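Local structure of 6-aminohexanoate-dimer hydrolase (4GB7) at residues 122-127 against 306-311; 131-136 against 283-288; 195-200 against 223-228. The protein is a putative hydrolase of the beta-lactamase-like serine hydrolase class, probably cleaving amide bonds in 6-aminohexanoate dimers or related small substrates. One frame throughout, in Å; residues are numbered along the deposited sequence. Where two conformers were deposited one is given.

Following the chain from its N terminus, strand 120-126 supplies the first half of contact 1, and the turn after it, 131-136, begins contact 2. Contact 3 comes next and is the shortest loop: 195-200 meets 223-228 around helix 206-214. The chain then returns through 283-288, closing contact 2, and 306-311, closing contact 1, so contact 3 nests inside contact 2 and contact 2 inside contact 1. Contacts 1 and 2 touch, chiefly through the salt bridge from R308 to E132, and tie the five-stranded sheet, helix 307-318 and the small four-stranded sheet together. Contact 3 lies apart at the surface, its centre about 38 Å from that of contact 1.

Contact 1 of 3, residues 122-127 against 306-311; sequences VYERYF and TARDMA
E124 and R308 meet in a salt bridge that joins strand 122-126 to the first turn of helix 307-311, two elements whose axes come no closer than 11.1 Å. Long side chains suit this gap. R308 folds at chi3 (-58°), which brings NH2 round to donate to E124 OE1 over 2.9 Å at an N-H...O angle of 162°. The oxygen lies in the guanidinium plane and is approached on its syn side, although the two flat groups stand steeply to each other. Y126, on the same face of the strand, brings its hydroxyl to the anti side, tilted about 32° out of the carboxylate plane, with OH 2.7 Å from E124 OE1. Two donors thus grip one oxygen, which should restrict the turning of the carboxylate.

This polar cluster is the tight part. The Y126 ring meets A307 more lightly, CE1 lying 4.2 Å from A307 CB, and E124, Y126 and R308 all remain partly exposed. A bridging water fills in between, donating to Y126 OH and accepting from R308 N, while sitting over a guanidinium face. R308 NH2 is shared with E132 and NE pairs with E284, so three carboxylates balance its charge.

T306 caps the helix, its OG1 accepting from D309 N. Around the contact, A307 rests on V114 of strand 110-117 and F392 of strand 387-393, placing helix 307-318 against the five-stranded sheet next to its outer strand 120-126.

Contact 2 of 3, residues 131-136 against 283-288; sequences NESEPH and MEENAY
P135 packs against Y288 just after a type I beta turn, N131 to E134, which brings the chain from strand 120-126 to the small antiparallel sheet containing strand 287-290. Within the turn N131 also forms an Asx turn, its OD1 accepting from S133 N over 2.8 Å; asparagine suits this place because its short side chain can fold forward onto the N-H two residues on.

The apolar part is small. P135 and Y288 cross at about a right angle, P135 CB and CG coming obliquely to the ring at CE2, with CB 3.7 Å from Y288 CE2. Carbon also rests on carbonyl oxygen at two places. P135 CG lies 3.6 Å from N286 O, so a compact, rigid proline ring suits a position wedged between a tyrosine and a backbone carbonyl. E285 CG lies 3.6 Å from S133 O, and its chain bends at chi2 (-68°), which swings the carboxylate back toward S133.

Direct hydrogen bonds between the segments are absent, and waters do the polar work. One accepts from S133 OG, in the conformer described, and gives to both E284 OE1 and E285 OE2. Another donates to S133 O and, weakly, to E285 OE1. Y288 OH is held by K61 N and by water. The nearer of the two waters at that hydroxyl lies in the plane of the Y288 ring at its edge, 2.7 Å from Y288 OH and 2.8 Å from P135 O.

Contact 3 of 3, residues 195-200 against 223-228; sequences PTHGYE and NYDGPM
H197 and G226 bring the two loops to a CA-CA separation of 5.7 Å, where H197 and G198 are the two central residues of a type I' beta turn, T196 to Y199, both with positive phi, easy for glycine and less usual for histidine. T196 reinforces this turn as an ST turn, its OG1 accepting from G198 N.

H197 carries the contact. Its imidazole lies flat on the backbone of G226: the CA sits 3.3 Å from the ring centroid and 3° off the normal, a CH-pi contact. Glycine suits this position, since any CB would collide with the imidazole and with the Y224 ring. P195 CB covers part of the opposite face, so the ring is sandwiched between its own loop and the partner loop.

At the ring edge H197 ND1 donates to D225 OD1 over 2.9 Å in a somewhat bent bond. The carboxylate is turned 88° to the ring and is met from above its plane. With CG between its backbone N and carbonyl carbon (chi1 66°), D225 brings this oxygen to the histidine. NE2 is hydrogen-bonded to E236 OE1, so both ring nitrogens are engaged and a positive imidazole may be favoured. P227 CD stands 3.7 Å from H197 NE2, filling in beside the ring. Y224 folds over G226, whose N lies above its ring centre, and Y224 OH donates to P227 O across the segment at 2.6 Å. A water accepts from D225 N and lies near H197 O, probably donating to it.

At this surface site Q210 of helix 206-214 touches both H197 and P227, and P227 also meets D232 and M233 of helix 230-235.

Contact 1 of 3, residues 122-127 against 306-311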
# COMPACT_ATOMS: atom_id res chain seq x y z
N VAL A 122 -11.19 0.59 18.59
CA VAL A 122 -11.83 -0.50 19.31
C VAL A 122 -10.88 -1.55 19.76
O VAL A 122 -11.11 -2.16 20.84
CB VAL A 122 -12.99 -1.15 18.48
CG1 VAL A 122 -13.53 -2.41 19.16
CG2 VAL A 122 -14.05 -0.10 18.22
N TYR A 123 -9.82 -1.81 18.99
CA TYR A 123 -8.95 -2.94 19.30
C TYR A 123 -7.65 -2.75 18.59
O TYR A 123 -7.64 -2.41 17.41
CB TYR A 123 -9.57 -4.21 18.78
CG TYR A 123 -8.85 -5.50 19.04
CD1 TYR A 123 -8.75 -6.00 20.32
CD2 TYR A 123 -8.35 -6.27 17.99
CE1 TYR A 123 -8.16 -7.23 20.54
CE2 TYR A 123 -7.74 -7.50 18.20
CZ TYR A 123 -7.65 -7.96 19.48
OH TYR A 123 -7.12 -9.21 19.68
N GLU A 124 -6.57 -2.88 19.31
CA GLU A 124 -5.24 -2.88 18.74
C GLU A 124 -4.37 -3.88 19.43
O GLU A 124 -4.40 -3.98 20.68
CB GLU A 124 -4.56 -1.52 18.74
CG GLU A 124 -4.48 -0.86 20.09
CD GLU A 124 -3.72 0.45 20.12
OE1 GLU A 124 -3.13 0.85 19.10
OE2 GLU A 124 -3.71 1.08 21.20
N ARG A 125 -3.59 -4.61 18.62
CA ARG A 125 -2.66 -5.57 19.13
C ARG A 125 -1.38 -5.49 18.33
O ARG A 125 -1.43 -5.32 17.11
CB ARG A 125 -3.21 -6.97 19.07
CG ARG A 125 -4.39 -7.20 20.01
CD ARG A 125 -3.90 -7.34 21.45
NE ARG A 125 -5.02 -7.60 22.33
CZ ARG A 125 -5.77 -6.70 22.99
NH1 ARG A 125 -5.64 -5.38 22.84
NH2 ARG A 125 -6.73 -7.16 23.82
N TYR A 126 -0.26 -5.62 19.04
CA TYR A 126 1.11 -5.58 18.49
C TYR A 126 1.81 -6.86 18.90
O TYR A 126 1.64 -7.34 20.06
CB TYR A 126 1.87 -4.34 18.95
CG TYR A 126 1.16 -3.07 18.54
CD1 TYR A 126 1.35 -2.51 17.30
CD2 TYR A 126 0.13 -2.54 19.33
CE1 TYR A 126 0.61 -1.43 16.90
CE2 TYR A 126 -0.61 -1.45 18.95
CZ TYR A 126 -0.41 -0.92 17.72
OH TYR A 126 -1.16 0.16 17.33
N PHE A 127 2.56 -7.46 17.99
CA PHE A 127 3.03 -8.83 18.20
C PHE A 127 4.55 -8.89 18.03
O PHE A 127 5.14 -8.03 17.42
CB PHE A 127 2.40 -9.80 17.22
CG PHE A 127 0.90 -9.90 17.29
CD1 PHE A 127 0.09 -9.00 16.64
CD2 PHE A 127 0.31 -10.92 17.98
CE1 PHE A 127 -1.29 -9.08 16.72
CE2 PHE A 127 -1.07 -11.02 18.07
CZ PHE A 127 -1.88 -10.10 17.42
N THR A 306 3.30 4.00 11.08
CA THR A 306 2.72 3.26 12.20
C THR A 306 1.25 2.87 11.92
O THR A 306 0.58 3.42 11.02
CB THR A 306 2.76 4.05 13.53
OG1 THR A 306 1.77 5.08 13.48
CG2 THR A 306 4.16 4.57 13.87
N ALA A 307 0.77 1.86 12.62
CA ALA A 307 -0.55 1.29 12.37
C ALA A 307 -1.68 2.28 12.68
O ALA A 307 -2.64 2.38 11.89
CB ALA A 307 -0.77 -0.01 13.15
N ARG A 308 -1.58 2.96 13.83
CA ARG A 308 -2.58 3.95 14.15
C ARG A 308 -2.56 5.10 13.15
O ARG A 308 -3.60 5.64 12.85
CB ARG A 308 -2.40 4.51 15.56
CG ARG A 308 -2.89 3.51 16.59
CD ARG A 308 -3.08 4.11 17.99
NE ARG A 308 -1.87 4.69 18.50
CZ ARG A 308 -0.93 4.06 19.21
NH1 ARG A 308 0.15 4.73 19.60
NH2 ARG A 308 -1.04 2.78 19.56
N ASP A 309 -1.38 5.46 12.66
CA ASP A 309 -1.32 6.54 11.69
C ASP A 309 -1.99 6.11 10.38
O ASP A 309 -2.71 6.91 9.76
CB ASP A 309 0.12 7.04 11.46
CG ASP A 309 0.61 7.94 12.61
OD1 ASP A 309 -0.26 8.40 13.41
OD2 ASP A 309 1.80 8.27 12.70
N MSE A 310 -1.77 4.89 9.95
CA MSE A 310 -2.48 4.37 8.79
C MSE A 310 -3.97 4.33 9.03
O MSE A 310 -4.73 4.60 8.13
CB MSE A 310 -2.01 3.00 8.40
CG MSE A 310 -0.69 2.99 7.75
SE MSE A 310 -0.65 4.07 6.11
CE MSE A 310 -2.47 3.84 5.49
N ALA A 311 -4.40 4.04 10.26
CA ALA A 311 -5.81 4.07 10.59
C ALA A 311 -6.42 5.47 10.48
O ALA A 311 -7.56 5.63 10.07
CB ALA A 311 -6.01 3.52 11.98
O HOH W 1 0.34 2.41 16.12

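Contact 2 of 3, residues 131-136 against 283-288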
# COMPACT_ATOMS: atom_id res chain seq x y z
N ASN A 131 7.22 -2.57 18.15
CA ASN A 131 6.92 -1.32 18.85
C ASN A 131 5.88 -0.55 18.05
O ASN A 131 6.11 -0.16 16.90
CB ASN A 131 8.23 -0.49 19.01
CG ASN A 131 8.04 0.85 19.76
OD1 ASN A 131 6.96 1.41 19.80
ND2 ASN A 131 9.14 1.36 20.34
N GLU A 132 4.73 -0.32 18.68
CA GLU A 132 3.60 0.36 18.05
C GLU A 132 3.94 1.71 17.46
O GLU A 132 3.23 2.21 16.54
CB GLU A 132 2.46 0.55 19.05
CG GLU A 132 2.83 1.31 20.33
CD GLU A 132 1.82 1.08 21.44
OE1 GLU A 132 2.13 0.37 22.40
OE2 GLU A 132 0.69 1.61 21.34
N SER A 133 4.99 2.33 17.98
CA SER A 133 5.32 3.71 17.54
C SER A 133 6.42 3.77 16.47
O SER A 133 6.80 4.87 16.04
CB SER A 133 5.70 4.58 18.75
OG SER A 133 4.61 4.76 19.66
N GLU A 134 6.92 2.62 16.04
CA GLU A 134 7.99 2.55 15.02
C GLU A 134 7.38 2.22 13.68
O GLU A 134 6.55 1.35 13.56
CB GLU A 134 9.05 1.52 15.36
CG GLU A 134 9.91 1.91 16.56
CD GLU A 134 10.84 3.10 16.32
OE1 GLU A 134 11.29 3.38 15.19
OE2 GLU A 134 11.12 3.83 17.27
N PRO A 135 7.76 2.96 12.64
CA PRO A 135 7.15 2.63 11.36
C PRO A 135 7.40 1.19 10.88
O PRO A 135 8.51 0.65 11.04
CB PRO A 135 7.77 3.67 10.42
CG PRO A 135 8.06 4.84 11.33
CD PRO A 135 8.54 4.22 12.59
N HIS A 136 6.43 0.61 10.19
CA HIS A 136 6.48 -0.74 9.65
C HIS A 136 6.48 -0.68 8.16
O HIS A 136 5.89 0.22 7.57
CB HIS A 136 5.18 -1.43 10.08
CG HIS A 136 5.19 -2.94 9.94
ND1 HIS A 136 5.06 -3.56 8.75
CD2 HIS A 136 5.32 -3.93 10.91
CE1 HIS A 136 5.09 -4.91 8.96
NE2 HIS A 136 5.28 -5.13 10.28
N MSE A 283 -1.49 12.92 12.72
CA MSE A 283 -0.59 11.74 12.81
C MSE A 283 0.35 11.85 14.02
O MSE A 283 0.87 12.92 14.32
CB MSE A 283 0.31 11.67 11.60
CG MSE A 283 -0.43 11.58 10.24
SE MSE A 283 -1.55 9.96 10.20
CE MSE A 283 -1.51 9.81 8.27
N GLU A 284 0.56 10.72 14.68
CA GLU A 284 1.39 10.66 15.86
C GLU A 284 2.89 10.67 15.59
O GLU A 284 3.66 11.11 16.47
CB GLU A 284 1.08 9.35 16.59
CG GLU A 284 -0.20 9.31 17.35
CD GLU A 284 -0.37 7.92 17.95
OE1 GLU A 284 0.24 7.63 19.01
OE2 GLU A 284 -1.10 7.13 17.35
N GLU A 285 3.31 10.07 14.46
CA GLU A 285 4.72 9.88 14.14
C GLU A 285 4.99 10.21 12.70
O GLU A 285 4.07 10.25 11.85
CB GLU A 285 5.16 8.41 14.39
CG GLU A 285 4.85 7.87 15.80
CD GLU A 285 5.61 8.49 16.95
OE1 GLU A 285 6.63 9.12 16.67
OE2 GLU A 285 5.18 8.28 18.15
N ASN A 286 6.27 10.45 12.44
CA ASN A 286 6.75 10.53 11.07
C ASN A 286 6.53 9.19 10.36
O ASN A 286 6.48 8.10 10.97
CB ASN A 286 8.25 10.87 11.02
CG ASN A 286 8.57 12.27 11.52
OD1 ASN A 286 7.73 13.16 11.55
ND2 ASN A 286 9.80 12.46 11.95
N ALA A 287 6.43 9.27 9.05
CA ALA A 287 6.58 8.11 8.21
C ALA A 287 7.90 8.30 7.44
O ALA A 287 8.65 9.27 7.67
CB ALA A 287 5.38 7.91 7.28
N TYR A 288 8.24 7.35 6.60
CA TYR A 288 9.38 7.49 5.71
C TYR A 288 9.25 6.58 4.51
O TYR A 288 8.58 5.52 4.58
CB TYR A 288 10.70 7.24 6.44
CG TYR A 288 10.92 5.87 7.02
CD1 TYR A 288 11.34 4.77 6.22
CD2 TYR A 288 10.78 5.67 8.39
CE1 TYR A 288 11.59 3.52 6.82
CE2 TYR A 288 11.03 4.45 8.97
CZ TYR A 288 11.46 3.38 8.17
OH TYR A 288 11.74 2.14 8.71
O HOH W 2 8.51 6.95 15.42
O HOH W 3 3.05 6.45 18.36
O HOH W 4 10.09 -0.72 8.90
O HOH W 5 10.98 1.93 11.32

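Contact 3 of 3, residues 195-200 against 223-228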
# COMPACT_ATOMS: atom_id res chain seq x y z
N PRO A 195 13.31 -7.09 -18.14
CA PRO A 195 14.29 -8.16 -18.03
C PRO A 195 14.43 -8.64 -16.60
O PRO A 195 14.10 -7.93 -15.67
CB PRO A 195 15.61 -7.49 -18.47
CG PRO A 195 15.23 -6.24 -19.17
CD PRO A 195 13.89 -5.83 -18.66
N THR A 196 14.90 -9.87 -16.43
CA THR A 196 15.26 -10.35 -15.10
C THR A 196 16.69 -9.99 -14.69
O THR A 196 16.98 -9.94 -13.51
CB THR A 196 15.11 -11.88 -14.99
OG1 THR A 196 16.07 -12.53 -15.83
CG2 THR A 196 13.70 -12.33 -15.32
N HIS A 197 17.59 -9.74 -15.65
CA HIS A 197 19.03 -9.53 -15.35
C HIS A 197 19.59 -10.68 -14.53
O HIS A 197 20.48 -10.51 -13.70
CB HIS A 197 19.23 -8.18 -14.67
CG HIS A 197 18.74 -7.04 -15.51
ND1 HIS A 197 19.37 -6.68 -16.64
CD2 HIS A 197 17.62 -6.23 -15.41
CE1 HIS A 197 18.68 -5.68 -17.24
NE2 HIS A 197 17.62 -5.39 -16.48
N GLY A 198 19.05 -11.86 -14.76
CA GLY A 198 19.52 -13.05 -14.13
C GLY A 198 19.11 -13.27 -12.71
O GLY A 198 19.50 -14.28 -12.07
N TYR A 199 18.25 -12.41 -12.19
CA TYR A 199 17.85 -12.54 -10.80
C TYR A 199 16.53 -13.24 -10.71
O TYR A 199 15.65 -12.97 -11.49
CB TYR A 199 17.70 -11.18 -10.13
CG TYR A 199 17.27 -11.32 -8.70
CD1 TYR A 199 18.22 -11.43 -7.69
CD2 TYR A 199 15.92 -11.42 -8.35
CE1 TYR A 199 17.85 -11.61 -6.37
CE2 TYR A 199 15.53 -11.58 -7.01
CZ TYR A 199 16.51 -11.68 -6.03
OH TYR A 199 16.16 -11.86 -4.72
N GLU A 200 16.40 -14.20 -9.79
CA GLU A 200 15.08 -14.69 -9.46
C GLU A 200 15.05 -15.17 -8.03
O GLU A 200 16.06 -15.62 -7.52
CB GLU A 200 14.57 -15.74 -10.45
CG GLU A 200 14.91 -17.16 -10.15
CD GLU A 200 14.55 -18.13 -11.28
OE1 GLU A 200 13.53 -17.96 -11.98
OE2 GLU A 200 15.33 -19.07 -11.45
N ASN A 223 28.01 -9.60 -12.74
CA ASN A 223 27.69 -9.30 -14.13
C ASN A 223 26.49 -8.39 -14.27
O ASN A 223 25.98 -8.24 -15.38
CB ASN A 223 27.44 -10.59 -14.92
CG ASN A 223 28.67 -11.48 -14.98
OD1 ASN A 223 28.60 -12.64 -14.59
ND2 ASN A 223 29.79 -10.94 -15.46
N TYR A 224 26.06 -7.77 -13.17
CA TYR A 224 24.80 -7.01 -13.17
C TYR A 224 24.82 -5.92 -14.23
O TYR A 224 25.73 -5.10 -14.27
CB TYR A 224 24.56 -6.35 -11.83
CG TYR A 224 23.23 -5.65 -11.69
CD1 TYR A 224 22.05 -6.36 -11.64
CD2 TYR A 224 23.17 -4.24 -11.62
CE1 TYR A 224 20.84 -5.73 -11.48
CE2 TYR A 224 21.95 -3.58 -11.45
CZ TYR A 224 20.79 -4.33 -11.40
OH TYR A 224 19.58 -3.73 -11.24
N ASP A 225 23.81 -5.95 -15.07
CA ASP A 225 23.62 -4.98 -16.13
C ASP A 225 22.19 -4.43 -16.08
O ASP A 225 21.61 -4.01 -17.08
CB ASP A 225 23.86 -5.65 -17.51
CG ASP A 225 22.82 -6.74 -17.85
OD1 ASP A 225 22.14 -7.29 -16.94
OD2 ASP A 225 22.69 -7.06 -19.04
N GLY A 226 21.61 -4.42 -14.89
CA GLY A 226 20.25 -4.00 -14.72
C GLY A 226 20.13 -2.55 -14.29
O GLY A 226 21.11 -1.78 -14.30
N PRO A 227 18.92 -2.17 -13.87
CA PRO A 227 18.70 -0.76 -13.50
C PRO A 227 19.51 -0.32 -12.28
O PRO A 227 19.67 -1.09 -11.31
CB PRO A 227 17.18 -0.72 -13.28
CG PRO A 227 16.86 -2.10 -12.80
CD PRO A 227 17.67 -2.95 -13.75
N MSE A 228 20.02 0.92 -12.32
CA MSE A 228 20.82 1.47 -11.22
C MSE A 228 20.05 2.43 -10.32
O MSE A 228 20.50 2.75 -9.23
CB MSE A 228 22.09 2.17 -11.77
CG MSE A 228 23.05 1.25 -12.59
SE MSE A 228 23.77 -0.20 -11.49
CE MSE A 228 25.07 0.87 -10.46
O HOH W 6 22.77 -8.70 -14.68